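Local coordinates for protein aldehyde reductase YahK (Escherichia coli, PDB 1UUF) that catalyses the NADPH-dependent reduction of a wide range of aldehydes to the corresponding alcohols and binds two zinc ions per subunit, at residues P47-I52 / Q152-E157; V75-P80 / P142-G147; D102-G107 / R158-I163; C108-C113 / T131-S136. All coordinates share one frame; numbering follows the deposited sequence.

Interaction 1 of 4, residues P47-I52 / Q152-E157; sequences PNDVKI and QIVVHE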
loop_
_atom_site.group_PDB
_atom_site.type_symbol
_atom_site.label_atom_id
_atom_site.label_comp_id
_atom_site.label_asym_id
_atom_site.label_seq_id
_atom_site.Cartn_x
_atom_site.Cartn_y
_atom_site.Cartn_z
ATOM N N PRO A 47 38.600 -17.356 -1.268
ATOM C CA PRO A 47 39.155 -16.185 -1.955
ATOM C C PRO A 47 38.377 -14.875 -1.806
ATOM O O PRO A 47 38.973 -13.801 -1.819
ATOM C CB PRO A 47 39.255 -16.649 -3.411
ATOM C CG PRO A 47 38.193 -17.707 -3.515
ATOM C CD PRO A 47 38.363 -18.454 -2.219
ATOM N N ASN A 48 37.057 -14.961 -1.665
ATOM C CA ASN A 48 36.237 -13.758 -1.519
ATOM C C ASN A 48 35.744 -13.538 -0.090
ATOM O O ASN A 48 34.958 -12.618 0.160
ATOM C CB ASN A 48 35.017 -13.826 -2.441
ATOM C CG ASN A 48 35.391 -13.999 -3.898
ATOM O OD1 ASN A 48 36.124 -13.189 -4.466
ATOM N ND2 ASN A 48 34.879 -15.060 -4.516
ATOM N N ASP A 49 36.207 -14.366 0.841
ATOM C CA ASP A 49 35.775 -14.272 2.235
ATOM C C ASP A 49 36.544 -13.346 3.164
ATOM O O ASP A 49 37.731 -13.081 2.981
ATOM C CB ASP A 49 35.751 -15.658 2.884
ATOM C CG ASP A 49 34.710 -16.565 2.280
ATOM O OD1 ASP A 49 33.668 -16.049 1.819
ATOM O OD2 ASP A 49 34.929 -17.798 2.283
ATOM N N VAL A 50 35.831 -12.876 4.184
ATOM C CA VAL A 50 36.386 -11.999 5.206
ATOM C C VAL A 50 36.175 -12.711 6.539
ATOM O O VAL A 50 35.045 -13.076 6.881
ATOM C CB VAL A 50 35.641 -10.640 5.258
ATOM C CG1 VAL A 50 36.251 -9.748 6.337
ATOM C CG2 VAL A 50 35.700 -9.958 3.902
ATOM N N LYS A 51 37.262 -12.933 7.274
ATOM C CA LYS A 51 37.190 -13.586 8.578
ATOM C C LYS A 51 37.113 -12.471 9.609
ATOM O O LYS A 51 38.007 -11.633 9.687
ATOM C CB LYS A 51 38.433 -14.440 8.821
ATOM C CG LYS A 51 38.458 -15.125 10.176
ATOM C CD LYS A 51 39.721 -15.960 10.328
ATOM C CE LYS A 51 39.764 -16.653 11.674
ATOM N NZ LYS A 51 40.968 -17.518 11.792
ATOM N N ILE A 52 36.052 -12.485 10.407
ATOM C CA ILE A 52 35.803 -11.440 11.394
ATOM C C ILE A 52 35.798 -11.893 12.846
ATOM O O ILE A 52 35.141 -12.874 13.195
ATOM C CB ILE A 52 34.433 -10.783 11.106
ATOM C CG1 ILE A 52 34.411 -10.248 9.673
ATOM C CG2 ILE A 52 34.151 -9.673 12.108
ATOM C CD1 ILE A 52 33.034 -9.828 9.205
ATOM N N GLN A 152 33.601 -15.675 16.204
ATOM C CA GLN A 152 34.023 -15.368 14.840
ATOM C C GLN A 152 32.972 -15.743 13.803
ATOM O O GLN A 152 32.092 -16.559 14.057
ATOM C CB GLN A 152 35.321 -16.121 14.506
ATOM C CG GLN A 152 36.556 -15.644 15.258
ATOM C CD GLN A 152 37.794 -16.480 14.956
ATOM O OE1 GLN A 152 38.904 -16.129 15.359
ATOM N NE2 GLN A 152 37.607 -17.594 14.253
ATOM N N ILE A 153 33.072 -15.125 12.630
ATOM C CA ILE A 153 32.164 -15.420 11.529
ATOM C C ILE A 153 32.943 -15.156 10.243
ATOM O O ILE A 153 33.841 -14.315 10.222
ATOM C CB ILE A 153 30.874 -14.547 11.600
ATOM C CG1 ILE A 153 29.837 -15.059 10.589
ATOM C CG2 ILE A 153 31.212 -13.083 11.343
ATOM C CD1 ILE A 153 28.445 -14.455 10.771
ATOM N N VAL A 154 32.635 -15.911 9.190
ATOM C CA VAL A 154 33.308 -15.756 7.904
ATOM C C VAL A 154 32.234 -15.442 6.870
ATOM O O VAL A 154 31.293 -16.214 6.684
ATOM C CB VAL A 154 34.061 -17.050 7.509
ATOM C CG1 VAL A 154 34.744 -16.868 6.161
ATOM C CG2 VAL A 154 35.084 -17.393 8.578
ATOM N N VAL A 155 32.379 -14.304 6.199
ATOM C CA VAL A 155 31.382 -13.859 5.232
ATOM C C VAL A 155 31.992 -13.353 3.931
ATOM O O VAL A 155 33.051 -12.723 3.934
ATOM C CB VAL A 155 30.536 -12.707 5.842
ATOM C CG1 VAL A 155 29.400 -12.313 4.898
ATOM C CG2 VAL A 155 29.994 -13.124 7.203
ATOM N N HIS A 156 31.309 -13.638 2.824
ATOM C CA HIS A 156 31.725 -13.190 1.494
ATOM C C HIS A 156 31.769 -11.662 1.594
ATOM O O HIS A 156 30.830 -11.056 2.107
ATOM C CB HIS A 156 30.681 -13.645 0.469
ATOM C CG HIS A 156 31.007 -13.281 -0.946
ATOM N ND1 HIS A 156 31.055 -11.976 -1.390
ATOM C CD2 HIS A 156 31.273 -14.055 -2.026
ATOM C CE1 HIS A 156 31.335 -11.962 -2.681
ATOM N NE2 HIS A 156 31.471 -13.210 -3.092
ATOM N N GLU A 157 32.840 -11.038 1.105
ATOM C CA GLU A 157 32.976 -9.584 1.227
ATOM C C GLU A 157 31.834 -8.739 0.673
ATOM O O GLU A 157 31.671 -7.591 1.087
ATOM C CB GLU A 157 34.297 -9.094 0.620
ATOM C CG GLU A 157 34.373 -9.138 -0.892
ATOM C CD GLU A 157 35.474 -8.237 -1.436
ATOM O OE1 GLU A 157 35.831 -8.383 -2.622
ATOM O OE2 GLU A 157 35.975 -7.376 -0.680
HETATM O O HOH W 1 35.245 -10.603 -4.041
#
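Asp49-Ile52 and Gln152-His156 are neighbouring antiparallel strands, paired in the mixed sheet of the GroES-like domain; the short strand axes approach to 4.4 Å at 158°. Val50 and Val155 form a hydrogen-bonded pair, with Val50 N to Val155 O at 2.8 Å and Val155 N to Val50 O at 3.0 Å. Ile52 and Ile153 repeat the pattern two residues on, where Ile52 N meets Ile153 O at 2.9 Å. Beyond the last strand residue, Glu157 N still reaches Asn48 O, 2.8 Å away and with a nearly straight N-H (168°). At this end Asn48 and His156 lie side by side, pointing the same way. His156 CG is anti to the backbone N (chi1 -178°), and ND1 is bonded to Arg158 N. Asn48 CB sits over one face of the imidazole, 3.9 Å from its centroid and offset toward the rim, a CH-pi contact. A water gives hydrogen bonds to Asn48 OD1 and Glu157 OE1, while backbone amides of Glu96 and Lys97 hold the Glu157 carboxylate. On the face bearing Lys51 and Val154, Asp49 CB touches Val154 CG1 at 3.6 Å; Asp49 OD2 turns to Gly46 N and Arg43. The other face, with Val50, Ile52, Ile153 and Val155, is buried, and Ile52 packs on Val104 and Val106. Such antiparallel pairing round an apolar interior is typical of the GroES-like catalytic domain of zinc-containing alcohol dehydrogenases.

Interaction 2 of 4, residues V75-P80 / P142-G147; sequences VYPCVP and PGHTLG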
loop_
_atom_site.group_PDB
_atom_site.type_symbol
_atom_site.label_atom_id
_atom_site.label_comp_id
_atom_site.label_asym_id
_atom_site.label_seq_id
_atom_site.Cartn_x
_atom_site.Cartn_y
_atom_site.Cartn_z
ATOM N N VAL A 75 16.210 -24.738 12.580
ATOM C CA VAL A 75 17.048 -25.922 12.509
ATOM C C VAL A 75 18.029 -25.815 13.668
ATOM O O VAL A 75 18.632 -24.762 13.881
ATOM C CB VAL A 75 17.837 -25.978 11.184
ATOM C CG1 VAL A 75 18.671 -27.250 11.127
ATOM C CG2 VAL A 75 16.879 -25.913 10.009
ATOM N N TYR A 76 18.184 -26.898 14.420
ATOM C CA TYR A 76 19.088 -26.888 15.562
ATOM C C TYR A 76 20.382 -27.648 15.306
ATOM O O TYR A 76 20.425 -28.569 14.490
ATOM C CB TYR A 76 18.380 -27.457 16.792
ATOM C CG TYR A 76 17.082 -26.752 17.100
ATOM C CD1 TYR A 76 15.913 -27.083 16.418
ATOM C CD2 TYR A 76 17.028 -25.728 18.043
ATOM C CE1 TYR A 76 14.721 -26.414 16.668
ATOM C CE2 TYR A 76 15.841 -25.051 18.298
ATOM C CZ TYR A 76 14.692 -25.401 17.608
ATOM O OH TYR A 76 13.515 -24.742 17.856
ATOM N N PRO A 77 21.464 -27.260 16.002
ATOM C CA PRO A 77 21.463 -26.164 16.978
ATOM C C PRO A 77 21.221 -24.807 16.324
ATOM O O PRO A 77 21.563 -24.601 15.158
ATOM C CB PRO A 77 22.848 -26.267 17.607
ATOM C CG PRO A 77 23.683 -26.765 16.478
ATOM C CD PRO A 77 22.809 -27.845 15.880
ATOM N N CYS A 78 20.617 -23.892 17.073
ATOM C CA CYS A 78 20.346 -22.559 16.560
ATOM C C CYS A 78 21.189 -21.518 17.282
ATOM O O CYS A 78 21.097 -21.373 18.499
ATOM C CB CYS A 78 18.871 -22.206 16.726
ATOM S SG CYS A 78 18.471 -20.521 16.185
ATOM N N VAL A 79 22.012 -20.799 16.523
ATOM C CA VAL A 79 22.858 -19.753 17.083
ATOM C C VAL A 79 22.406 -18.459 16.418
ATOM O O VAL A 79 22.779 -18.174 15.277
ATOM C CB VAL A 79 24.347 -19.999 16.774
ATOM C CG1 VAL A 79 25.187 -18.809 17.249
ATOM C CG2 VAL A 79 24.814 -21.273 17.467
ATOM N N PRO A 80 21.573 -17.675 17.117
ATOM C CA PRO A 80 21.055 -16.407 16.596
ATOM C C PRO A 80 22.098 -15.297 16.551
ATOM O O PRO A 80 23.294 -15.533 16.729
ATOM C CB PRO A 80 19.920 -16.066 17.564
ATOM C CG PRO A 80 19.594 -17.384 18.240
ATOM C CD PRO A 80 20.939 -17.999 18.406
ATOM N N PRO A 142 27.250 -26.938 10.232
ATOM C CA PRO A 142 26.551 -28.221 10.129
ATOM C C PRO A 142 25.393 -28.271 9.126
ATOM O O PRO A 142 24.451 -29.043 9.308
ATOM C CB PRO A 142 26.062 -28.437 11.551
ATOM C CG PRO A 142 25.627 -27.053 11.920
ATOM C CD PRO A 142 26.773 -26.189 11.412
ATOM N N GLY A 143 25.445 -27.452 8.080
ATOM C CA GLY A 143 24.374 -27.475 7.096
ATOM C C GLY A 143 23.485 -26.247 7.070
ATOM O O GLY A 143 22.768 -26.013 6.095
ATOM N N HIS A 144 23.505 -25.472 8.149
ATOM C CA HIS A 144 22.717 -24.249 8.224
ATOM C C HIS A 144 23.577 -23.171 8.876
ATOM O O HIS A 144 24.481 -23.473 9.654
ATOM C CB HIS A 144 21.421 -24.468 9.016
ATOM C CG HIS A 144 21.634 -24.966 10.410
ATOM N ND1 HIS A 144 22.064 -26.246 10.686
ATOM C CD2 HIS A 144 21.480 -24.354 11.608
ATOM C CE1 HIS A 144 22.167 -26.400 11.995
ATOM N NE2 HIS A 144 21.817 -25.267 12.576
ATOM N N THR A 145 23.299 -21.916 8.550
ATOM C CA THR A 145 24.087 -20.813 9.081
ATOM C C THR A 145 23.946 -20.574 10.583
ATOM O O THR A 145 22.857 -20.675 11.151
ATOM C CB THR A 145 23.768 -19.499 8.326
ATOM O OG1 THR A 145 22.356 -19.271 8.334
ATOM C CG2 THR A 145 24.250 -19.589 6.881
ATOM N N LEU A 146 25.076 -20.273 11.212
ATOM C CA LEU A 146 25.132 -19.991 12.642
ATOM C C LEU A 146 25.459 -18.503 12.766
ATOM O O LEU A 146 26.405 -18.023 12.146
ATOM C CB LEU A 146 26.214 -20.848 13.296
ATOM C CG LEU A 146 26.023 -22.352 13.055
ATOM C CD1 LEU A 146 27.191 -23.121 13.645
ATOM C CD2 LEU A 146 24.706 -22.808 13.665
ATOM N N GLY A 147 24.671 -17.794 13.573
ATOM C CA GLY A 147 24.825 -16.356 13.736
ATOM C C GLY A 147 25.933 -15.713 14.553
ATOM O O GLY A 147 26.971 -16.310 14.834
HETATM O O HOH W 2 21.499 -21.078 13.736
#
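His144 NE2 donates to Pro77 O over 2.7 Å, a nearly straight bond (169°) whose acceptor lies in the imidazole plane. It joins two irregular loops of the GroES-like domain, one leading into strand 84-91 and the other into strand 152-156. A second direct bond runs from Gly147 N to Val79 O at 2.6 Å. Between these two, a water accepts from Val79 N and donates to Thr145 O, so the loops are linked at three levels without forming a regular sheet. With chi1 at 57°, His144 CG stands between its backbone N and carbonyl carbon, and the ring reaches across to Val75 and Pro77. Since NE2 is the donor, it carries a proton in this arrangement. Further out, Val79 CB meets Leu146 CB at 4.0 Å, and Leu146 CD2 approaches Pro77 O; Met38 covers Pro77 and Val79. At the other end Gly147 CA makes a CA-H...O contact to Pro80 O. The Pro80 side chain is about 8 Å from that of Cys60, a catalytic-zinc ligand. On the His144 ring, Val75 CG1 rests over the centre of one face as a CH-pi contact, 3.6 Å from the centroid and 14° off the normal.

Interaction 3 of 4, residues D102-G107 / R158-I163; sequences DLVGVG and RYVLRI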
loop_
_atom_site.group_PDB
_atom_site.type_symbol
_atom_site.label_atom_id
_atom_site.label_comp_id
_atom_site.label_asym_id
_atom_site.label_seq_id
_atom_site.Cartn_x
_atom_site.Cartn_y
_atom_site.Cartn_z
ATOM N N ASP A 102 40.485 -3.726 9.763
ATOM C CA ASP A 102 39.287 -2.942 9.470
ATOM C C ASP A 102 38.138 -3.227 10.430
ATOM O O ASP A 102 37.957 -4.358 10.878
ATOM C CB ASP A 102 38.784 -3.225 8.053
ATOM C CG ASP A 102 39.678 -2.646 6.979
ATOM O OD1 ASP A 102 40.585 -1.851 7.306
ATOM O OD2 ASP A 102 39.456 -2.982 5.796
ATOM N N LEU A 103 37.370 -2.187 10.741
ATOM C CA LEU A 103 36.195 -2.330 11.592
ATOM C C LEU A 103 35.078 -2.631 10.604
ATOM O O LEU A 103 34.856 -1.872 9.656
ATOM C CB LEU A 103 35.897 -1.031 12.346
ATOM C CG LEU A 103 36.936 -0.614 13.391
ATOM C CD1 LEU A 103 36.491 0.671 14.075
ATOM C CD2 LEU A 103 37.101 -1.729 14.414
ATOM N N VAL A 104 34.386 -3.746 10.811
ATOM C CA VAL A 104 33.327 -4.153 9.896
ATOM C C VAL A 104 32.055 -4.610 10.584
ATOM O O VAL A 104 32.029 -4.844 11.789
ATOM C CB VAL A 104 33.797 -5.309 8.998
ATOM C CG1 VAL A 104 34.861 -4.820 8.021
ATOM C CG2 VAL A 104 34.349 -6.436 9.864
ATOM N N GLY A 105 31.001 -4.745 9.789
ATOM C CA GLY A 105 29.733 -5.194 10.324
ATOM C C GLY A 105 29.067 -6.182 9.389
ATOM O O GLY A 105 29.382 -6.239 8.198
ATOM N N VAL A 106 28.160 -6.978 9.949
ATOM C CA VAL A 106 27.401 -7.961 9.192
ATOM C C VAL A 106 25.974 -7.872 9.706
ATOM O O VAL A 106 25.750 -7.793 10.917
ATOM C CB VAL A 106 27.922 -9.390 9.418
ATOM C CG1 VAL A 106 27.056 -10.387 8.653
ATOM C CG2 VAL A 106 29.368 -9.491 8.958
ATOM N N GLY A 107 25.019 -7.871 8.784
ATOM C CA GLY A 107 23.617 -7.790 9.156
ATOM C C GLY A 107 22.902 -9.125 9.055
ATOM O O GLY A 107 23.441 -10.164 9.450
ATOM N N ARG A 158 31.042 -9.279 -0.246
ATOM C CA ARG A 158 29.936 -8.496 -0.793
ATOM C C ARG A 158 28.913 -8.164 0.288
ATOM O O ARG A 158 28.191 -7.167 0.194
ATOM C CB ARG A 158 29.236 -9.250 -1.933
ATOM C CG ARG A 158 27.920 -8.597 -2.385
ATOM C CD ARG A 158 27.383 -9.213 -3.670
ATOM N NE ARG A 158 26.109 -8.620 -4.076
ATOM C CZ ARG A 158 25.564 -8.774 -5.279
ATOM N NH1 ARG A 158 26.183 -9.502 -6.201
ATOM N NH2 ARG A 158 24.402 -8.199 -5.565
ATOM N N TYR A 159 28.867 -8.988 1.329
ATOM C CA TYR A 159 27.897 -8.786 2.396
ATOM C C TYR A 159 28.475 -8.248 3.695
ATOM O O TYR A 159 27.794 -8.220 4.720
ATOM C CB TYR A 159 27.146 -10.096 2.632
ATOM C CG TYR A 159 26.625 -10.673 1.337
ATOM C CD1 TYR A 159 27.436 -11.480 0.532
ATOM C CD2 TYR A 159 25.360 -10.333 0.863
ATOM C CE1 TYR A 159 26.994 -11.922 -0.716
ATOM C CE2 TYR A 159 24.912 -10.769 -0.379
ATOM C CZ TYR A 159 25.733 -11.561 -1.163
ATOM O OH TYR A 159 25.296 -11.972 -2.400
ATOM N N VAL A 160 29.730 -7.819 3.651
ATOM C CA VAL A 160 30.381 -7.260 4.830
ATOM C C VAL A 160 30.382 -5.746 4.663
ATOM O O VAL A 160 30.703 -5.242 3.587
ATOM C CB VAL A 160 31.833 -7.764 4.961
ATOM C CG1 VAL A 160 32.520 -7.088 6.148
ATOM C CG2 VAL A 160 31.836 -9.278 5.151
ATOM N N LEU A 161 30.022 -5.035 5.726
ATOM C CA LEU A 161 29.956 -3.572 5.707
ATOM C C LEU A 161 31.143 -2.945 6.420
ATOM O O LEU A 161 31.712 -3.544 7.324
ATOM C CB LEU A 161 28.673 -3.094 6.394
ATOM C CG LEU A 161 27.301 -3.454 5.813
ATOM C CD1 LEU A 161 27.219 -2.981 4.373
ATOM C CD2 LEU A 161 27.066 -4.956 5.900
ATOM N N ARG A 162 31.502 -1.727 6.020
ATOM C CA ARG A 162 32.615 -1.021 6.644
ATOM C C ARG A 162 32.081 -0.031 7.678
ATOM O O ARG A 162 31.189 0.764 7.374
ATOM C CB ARG A 162 33.418 -0.259 5.581
ATOM C CG ARG A 162 34.672 0.443 6.106
ATOM C CD ARG A 162 35.704 -0.566 6.601
ATOM N NE ARG A 162 36.947 0.067 7.033
ATOM C CZ ARG A 162 37.835 0.620 6.209
ATOM N NH1 ARG A 162 37.623 0.619 4.900
ATOM N NH2 ARG A 162 38.933 1.182 6.697
ATOM N N ILE A 163 32.620 -0.093 8.894
ATOM C CA ILE A 163 32.220 0.812 9.970
ATOM C C ILE A 163 33.176 2.000 9.988
ATOM O O ILE A 163 34.395 1.821 10.016
ATOM C CB ILE A 163 32.276 0.121 11.348
ATOM C CG1 ILE A 163 31.339 -1.089 11.364
ATOM C CG2 ILE A 163 31.930 1.116 12.453
ATOM C CD1 ILE A 163 29.926 -0.789 10.923
HETATM O O HOH W 3 38.339 0.490 10.007
HETATM O O HOH W 4 25.410 -8.437 5.923
#
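Asp102 and Arg162 meet face against face: their side chains cross at about a right angle, yet the carboxylate and guanidinium planes are only 15° apart and stacked. Asp102 CG lies above the guanidinium, offset toward its rim, and OD1 comes within 3.5 Å of Arg162 NH2. Because that oxygen is well out of the guanidinium plane, the salt bridge rests on charge alone, with no N-H directed at it. Arg162 CG is anti to its backbone N, and the bend at chi2 (66°) brings CD alongside the neighbouring strand, 3.4 Å from Leu103 O. At the guanidinium edge a water accepts from Leu103 N and, weakly, from Arg162 NE.

Farther along the strands, Val104 and Val160 cross obliquely, Val104 CB resting 3.6 Å from Val160 CG1; both also pack on Ile52. Leu103 CB and Ile163 CB touch at 3.9 Å. Strand 161-162 pairs antiparallel with strand 103-106 in the sheet of the GroES-like domain, Gly105 opposite Leu161 as a hydrogen-bonded pair: Gly105 N to Leu161 O and Leu161 N to Gly105 O both measure 2.8 Å. Ile163 N adds a bond to Leu103 O at 3.0 Å. Helix 317-330, from much later in the chain, packs on Leu161 through Ile317, Gln321 and Leu324.

Asp102 OD2 is held separately by Ala99 N, which helps hold the carboxylate against the guanidinium face. With OD1 out of the guanidinium plane, the stack probably contributes mainly electrostatic attraction, softened by solvent at this partly exposed end, while the backbone bonds set the strand register.

Interaction 4 of 4, residues C108-C113 / T131-S136; sequences CIVDSC and TGTYNS. With ZN (zinc ion), chain B.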
loop_
_atom_site.group_PDB
_atom_site.type_symbol
_atom_site.label_atom_id
_atom_site.label_comp_id
_atom_site.label_asym_id
_atom_site.label_seq_id
_atom_site.Cartn_x
_atom_site.Cartn_y
_atom_site.Cartn_z
ATOM N N CYS A 108 21.690 -9.101 8.505
ATOM C CA CYS A 108 20.870 -10.305 8.371
ATOM C C CYS A 108 21.191 -11.173 7.163
ATOM O O CYS A 108 20.715 -12.306 7.076
ATOM C CB CYS A 108 19.392 -9.924 8.291
ATOM S SG CYS A 108 18.771 -9.042 9.720
ATOM N N ILE A 109 21.995 -10.644 6.244
ATOM C CA ILE A 109 22.352 -11.347 5.010
ATOM C C ILE A 109 23.822 -11.732 4.922
ATOM O O ILE A 109 24.695 -10.892 5.150
ATOM C CB ILE A 109 22.083 -10.461 3.776
ATOM C CG1 ILE A 109 20.681 -9.857 3.852
ATOM C CG2 ILE A 109 22.270 -11.274 2.499
ATOM C CD1 ILE A 109 20.431 -8.791 2.807
ATOM N N VAL A 110 24.100 -12.993 4.586
ATOM C CA VAL A 110 25.486 -13.425 4.412
ATOM C C VAL A 110 25.740 -13.894 2.977
ATOM O O VAL A 110 26.886 -14.114 2.589
ATOM C CB VAL A 110 25.908 -14.539 5.409
ATOM C CG1 VAL A 110 26.031 -13.950 6.818
ATOM C CG2 VAL A 110 24.907 -15.682 5.387
ATOM N N ASP A 111 24.673 -14.036 2.190
ATOM C CA ASP A 111 24.812 -14.432 0.788
ATOM C C ASP A 111 23.482 -14.308 0.043
ATOM O O ASP A 111 22.422 -14.189 0.655
ATOM C CB ASP A 111 25.330 -15.876 0.678
ATOM C CG ASP A 111 26.200 -16.100 -0.559
ATOM O OD1 ASP A 111 26.283 -15.190 -1.412
ATOM O OD2 ASP A 111 26.804 -17.190 -0.678
ATOM N N SER A 112 23.550 -14.292 -1.284
ATOM C CA SER A 112 22.355 -14.224 -2.121
ATOM C C SER A 112 22.728 -14.798 -3.488
ATOM O O SER A 112 23.902 -15.082 -3.738
ATOM C CB SER A 112 21.835 -12.785 -2.242
ATOM O OG SER A 112 22.739 -11.941 -2.929
ATOM N N CYS A 113 21.753 -14.976 -4.370
ATOM C CA CYS A 113 22.051 -15.570 -5.674
ATOM C C CYS A 113 22.951 -14.706 -6.558
ATOM O O CYS A 113 23.692 -15.228 -7.386
ATOM C CB CYS A 113 20.753 -15.938 -6.406
ATOM S SG CYS A 113 19.990 -14.657 -7.418
ATOM N N THR A 131 20.587 -15.944 1.678
ATOM C CA THR A 131 21.064 -16.776 2.776
ATOM C C THR A 131 21.130 -15.910 4.027
ATOM O O THR A 131 21.928 -14.977 4.100
ATOM C CB THR A 131 22.474 -17.337 2.495
ATOM O OG1 THR A 131 22.436 -18.176 1.332
ATOM C CG2 THR A 131 22.972 -18.160 3.687
ATOM N N GLY A 132 20.279 -16.213 5.002
ATOM C CA GLY A 132 20.263 -15.447 6.234
ATOM C C GLY A 132 21.452 -15.766 7.117
ATOM O O GLY A 132 21.989 -16.871 7.083
ATOM N N THR A 133 21.854 -14.790 7.923
ATOM C CA THR A 133 22.987 -14.942 8.821
ATOM C C THR A 133 22.832 -16.171 9.709
ATOM O O THR A 133 23.824 -16.774 10.116
ATOM C CB THR A 133 23.159 -13.662 9.639
ATOM O OG1 THR A 133 23.260 -12.565 8.723
ATOM C CG2 THR A 133 24.422 -13.714 10.490
ATOM N N TYR A 134 21.590 -16.532 10.019
ATOM C CA TYR A 134 21.338 -17.749 10.784
ATOM C C TYR A 134 20.072 -18.449 10.299
ATOM O O TYR A 134 19.135 -17.804 9.824
ATOM C CB TYR A 134 21.279 -17.480 12.301
ATOM C CG TYR A 134 20.245 -16.488 12.781
ATOM C CD1 TYR A 134 18.894 -16.825 12.847
ATOM C CD2 TYR A 134 20.629 -15.223 13.222
ATOM C CE1 TYR A 134 17.952 -15.924 13.348
ATOM C CE2 TYR A 134 19.701 -14.318 13.721
ATOM C CZ TYR A 134 18.366 -14.674 13.784
ATOM O OH TYR A 134 17.455 -13.777 14.290
ATOM N N ASN A 135 20.095 -19.778 10.377
ATOM C CA ASN A 135 18.985 -20.654 9.996
ATOM C C ASN A 135 18.777 -20.932 8.506
ATOM O O ASN A 135 17.743 -21.478 8.122
ATOM C CB ASN A 135 17.669 -20.141 10.585
ATOM C CG ASN A 135 16.617 -21.236 10.687
ATOM O OD1 ASN A 135 15.580 -21.194 10.022
ATOM N ND2 ASN A 135 16.889 -22.229 11.520
ATOM N N SER A 136 19.742 -20.572 7.665
ATOM C CA SER A 136 19.608 -20.825 6.232
ATOM C C SER A 136 20.547 -21.933 5.773
ATOM O O SER A 136 21.623 -22.115 6.332
ATOM C CB SER A 136 19.898 -19.552 5.429
ATOM O OG SER A 136 18.822 -18.640 5.510
HETATM ZN ZN ZN B . 19.107 -12.977 -6.018
#
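Val110 projects from the corner of strand 109-111 toward Thr131 and Thr133, its side chain crossing each of theirs at about a right angle. From CB its two methyls divide the contact. CG1, anti to the carbonyl carbon (chi1 -71°), lies 3.6 Å from Thr133 OG1 and also meets Thr133 CA and CG2. CG2, placed between the backbone N and the carbonyl carbon, approaches Thr131 O at 3.3 Å and touches Thr131 CG2 at 3.6 Å. The backbone beneath is a classic beta bulge, with Val110 and Asp111 both facing Thr131. Val110 N reaches Thr131 O at 3.0 Å in an almost linear bond (177°), whereas Asp111 N adds only a weak, longer one to the same oxygen. In return Thr131 N donates to Asp111 O at 2.7 Å. On the other side of the bulge Thr133 N binds Cys108 O at 2.9 Å. Thr133 OG1 itself is bonded to Gly107 O.

Beyond the bulge the chain enters the structural zinc site. Asp111 OD1 accepts from Ser112 N and pairs with Lys114 NZ, and Cys113 SG coordinates the zinc ion at 2.4 Å, with Cys116, Cys119 and Cys127 completing four sulphur ligands. Tyr134, at the far end, stacks on His82 of the catalytic zinc site. This short antiparallel pair, closing the zinc-binding loop, runs from beside the catalytic site, near Cys108, to the structural one at Cys113. Four thiolate ligands would place net negative charge round the structural zinc, whereas the Lys114 ammonium probably offsets the Asp111 carboxylate beside the site.

How the interactions relate
From the N terminus, 47-52 comes first and pairs with 152-157, so interaction 1 closes a loop of about 100 residues. Within it lie interaction 2, joining 75-80 to 142-147, and, innermost, interaction 4, which closes the short zinc-binding excursion between 108-113 and 131-136. Interaction 3 begins inside interactions 1 and 2 at 102-107 but ends after both at 158-163; it therefore crosses them while enclosing interaction 4. Interactions 1 and 3 share one sheet and pack through Ile52, Val104, Val106, Val155 and Val160. Tyr159 OH reaches Ser112 OG between interactions 3 and 4, and Thr145 links interaction 2 to Gly132 and Ser136 of interaction 4.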